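CaaX farnesyltransferase beta subunit Ram1 (Aspergillus fumigatus, PDB 4L9P) probably binds the peptide substrate and, with its alpha subunit and a zinc ion, transfers farnesyl from farnesyl diphosphate to a cysteine fourth from the C-terminus. Local coordinates at residues A351-F356 with K362-C367. Residues are numbered along the deposited sequence; the frame is centred on the assembly and turned at random.
Sequences APEGGF and KLVDGC. With ZN (zinc ion), chain J; FII ([(3,7,11-trimethyl-dodeca-2,6,10-trienyloxycarbamoyl)-methyl]-phosphonic acid), chain Q.
Val364 sets its two methyl groups against Glu353 and Gly355, with CB facing Phe356 O, where the loop between helices 338-346 and 368-371 of the alpha-alpha toroid folds back on itself beside the zinc site. This is the tight part of the contact. CG1 of Val364 lies against the backbone of Gly355, 3.6 Å from its carbonyl O, while CG2 packs on the aliphatic CB and CG of Glu353. With CG1 anti to the valine's own carbonyl carbon (chi1 -63°), CG1 is placed toward the Gly355 backbone and CG2 toward the Glu353 chain; Tyr409 of helix 403-413 also touches the valine.

One direct backbone hydrogen bond joins the segments: Asp365 N donates to Phe356 O over 3.0 Å, with the donor tilted 32° from the carbonyl plane. The same oxygen receives a CA-H...O contact from Val364. Two waters add indirect links. One molecule accepts from Phe356 N and donates to Asp365 O; another accepts from Val364 N and donates to Glu353 OE2, which Gln94 of helix 89-105 also holds.

The Lys362 end is looser and partly exposed; its chain reaches the phosphonate of the bound farnesyl diphosphate analogue, NZ donating to FII O50 at 2.7 Å, next to Arg359. The zinc end, by contrast, is buried. The side chain of Asp365 leaves the backbone on the side away from 351-356; with CG anti to the backbone N (chi1 173°), both carboxylate oxygens reach the zinc ion, unequally: OD2 at 2.0 Å, OD1 at 2.6 Å. His433 and the bound peptide complete the site with Cys367, whose SG sits 2.4 Å from the zinc ion. Ahead of helix 368-371, Cys367 N makes a capping bond of 2.9 Å to Asp365 OD1, meeting that oxygen from above the carboxylate plane.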
loop_
_atom_site.group_PDB
_atom_site.type_symbol
_atom_site.label_atom_id
_atom_site.label_comp_id
_atom_site.label_asym_id
_atom_site.label_seq_id
_atom_site.Cartn_x
_atom_site.Cartn_y
_atom_site.Cartn_z
ATOM N N ALA B 351 5.124 1.023 -19.853
ATOM C CA ALA B 351 4.691 1.620 -21.153
ATOM C C ALA B 351 4.213 0.454 -21.976
ATOM O O ALA B 351 4.793 -0.616 -21.883
ATOM C CB ALA B 351 5.858 2.331 -21.851
ATOM N N PRO B 352 3.139 0.619 -22.776
ATOM C CA PRO B 352 2.552 1.921 -23.117
ATOM C C PRO B 352 1.515 2.437 -22.121
ATOM O O PRO B 352 1.077 3.584 -22.248
ATOM C CB PRO B 352 1.842 1.633 -24.501
ATOM C CG PRO B 352 1.467 0.154 -24.335
ATOM C CD PRO B 352 2.673 -0.474 -23.647
ATOM N N GLU B 353 1.058 1.630 -21.135
ATOM C CA GLU B 353 -0.045 2.106 -20.298
ATOM C C GLU B 353 0.242 3.434 -19.619
ATOM O O GLU B 353 -0.664 4.275 -19.536
ATOM C CB GLU B 353 -0.330 1.073 -19.155
ATOM C CG GLU B 353 -0.674 -0.330 -19.636
ATOM C CD GLU B 353 0.538 -1.253 -19.634
ATOM O OE1 GLU B 353 1.517 -0.998 -20.366
ATOM O OE2 GLU B 353 0.498 -2.261 -18.896
ATOM N N GLY B 354 1.459 3.618 -19.094
ATOM C CA GLY B 354 1.876 4.846 -18.430
ATOM C C GLY B 354 1.612 4.852 -16.937
ATOM O O GLY B 354 2.220 5.683 -16.264
ATOM N N GLY B 355 0.681 4.027 -16.439
ATOM C CA GLY B 355 0.424 3.985 -15.004
ATOM C C GLY B 355 1.358 3.077 -14.227
ATOM O O GLY B 355 2.372 2.574 -14.746
ATOM N N PHE B 356 1.019 2.953 -12.944
ATOM C CA PHE B 356 1.862 2.157 -12.042
ATOM C C PHE B 356 1.154 0.891 -11.661
ATOM O O PHE B 356 -0.052 0.844 -11.374
ATOM C CB PHE B 356 2.120 2.906 -10.710
ATOM C CG PHE B 356 2.751 4.271 -10.877
ATOM C CD1 PHE B 356 3.986 4.429 -11.497
ATOM C CD2 PHE B 356 2.129 5.361 -10.325
ATOM C CE1 PHE B 356 4.580 5.699 -11.591
ATOM C CE2 PHE B 356 2.751 6.628 -10.355
ATOM C CZ PHE B 356 3.957 6.806 -10.998
ATOM N N LYS B 362 2.662 -7.724 -11.859
ATOM C CA LYS B 362 1.208 -7.562 -11.835
ATOM C C LYS B 362 0.820 -6.339 -12.674
ATOM O O LYS B 362 1.681 -5.833 -13.430
ATOM C CB LYS B 362 0.668 -7.526 -10.389
ATOM C CG LYS B 362 0.917 -8.887 -9.675
ATOM C CD LYS B 362 -0.111 -9.177 -8.641
ATOM C CE LYS B 362 -1.380 -9.670 -9.307
ATOM N NZ LYS B 362 -2.565 -9.691 -8.391
ATOM N N LEU B 363 -0.426 -5.919 -12.610
ATOM C CA LEU B 363 -0.928 -4.990 -13.646
ATOM C C LEU B 363 -0.994 -3.570 -13.113
ATOM O O LEU B 363 -1.169 -3.311 -11.918
ATOM C CB LEU B 363 -2.351 -5.408 -14.023
ATOM C CG LEU B 363 -2.508 -6.837 -14.576
ATOM C CD1 LEU B 363 -3.985 -7.136 -14.831
ATOM C CD2 LEU B 363 -1.691 -7.014 -15.846
ATOM N N VAL B 364 -0.979 -2.644 -14.065
ATOM C CA VAL B 364 -1.260 -1.244 -13.680
ATOM C C VAL B 364 -2.651 -1.063 -13.069
ATOM O O VAL B 364 -3.578 -1.838 -13.335
ATOM C CB VAL B 364 -1.082 -0.286 -14.875
ATOM C CG1 VAL B 364 0.379 -0.307 -15.357
ATOM C CG2 VAL B 364 -2.096 -0.574 -15.990
ATOM N N ASP B 365 -2.809 -0.013 -12.256
ATOM C CA ASP B 365 -4.101 0.309 -11.656
ATOM C C ASP B 365 -4.051 1.768 -11.227
ATOM O O ASP B 365 -3.070 2.231 -10.622
ATOM C CB ASP B 365 -4.285 -0.653 -10.417
ATOM C CG ASP B 365 -5.457 -0.358 -9.582
ATOM O OD1 ASP B 365 -6.117 0.708 -9.666
ATOM O OD2 ASP B 365 -5.824 -1.228 -8.772
ATOM N N GLY B 366 -5.085 2.486 -11.633
ATOM C CA GLY B 366 -5.146 3.920 -11.336
ATOM C C GLY B 366 -5.033 4.256 -9.858
ATOM O O GLY B 366 -4.622 5.394 -9.540
ATOM N N CYS B 367 -5.380 3.357 -8.907
ATOM C CA CYS B 367 -5.238 3.820 -7.509
ATOM C C CYS B 367 -3.757 3.944 -7.082
ATOM O O CYS B 367 -3.447 4.710 -6.151
ATOM C CB CYS B 367 -6.040 2.938 -6.502
ATOM S SG CYS B 367 -5.386 1.169 -6.384
HETATM ZN ZN ZN J . -6.969 -0.230 -7.431
HETATM C C1 FII Q . -3.788 3.637 4.340
HETATM C C2 FII Q . -4.161 2.303 3.752
HETATM C C6 FII Q . -5.252 1.591 4.435
HETATM C C10 FII Q . -3.198 1.655 2.845
HETATM C C11 FII Q . -3.398 0.263 2.246
HETATM C C12 FII Q . -3.928 0.457 0.795
HETATM C C15 FII Q . -3.786 -0.721 -0.165
HETATM C C18 FII Q . -4.291 -0.585 -1.596
HETATM C C22 FII Q . -3.578 -2.055 0.480
HETATM C C23 FII Q . -3.069 -3.136 -0.461
HETATM C C24 FII Q . -3.128 -4.480 0.159
HETATM C C27 FII Q . -3.061 -5.546 -0.888
HETATM C C30 FII Q . -1.660 -6.013 -1.240
HETATM C C34 FII Q . -4.245 -6.436 -0.943
HETATM C C35 FII Q . -4.257 -7.731 -1.728
HETATM O O36 FII Q . -5.161 -7.657 -2.815
HETATM N N42 FII Q . -4.961 -6.622 -3.688
HETATM C C43 FII Q . -4.301 -7.028 -4.857
HETATM O O44 FII Q . -3.886 -8.176 -5.079
HETATM C C45 FII Q . -4.150 -5.904 -5.872
HETATM P P46 FII Q . -2.594 -6.013 -6.899
HETATM O O49 FII Q . -1.492 -6.275 -5.943
HETATM O O50 FII Q . -2.806 -7.058 -7.950
HETATM O O51 FII Q . -2.523 -4.597 -7.510
HETATM O O HOH W 1 -0.557 -3.672 -16.740
HETATM O O HOH W 2 -1.358 4.197 -11.865
#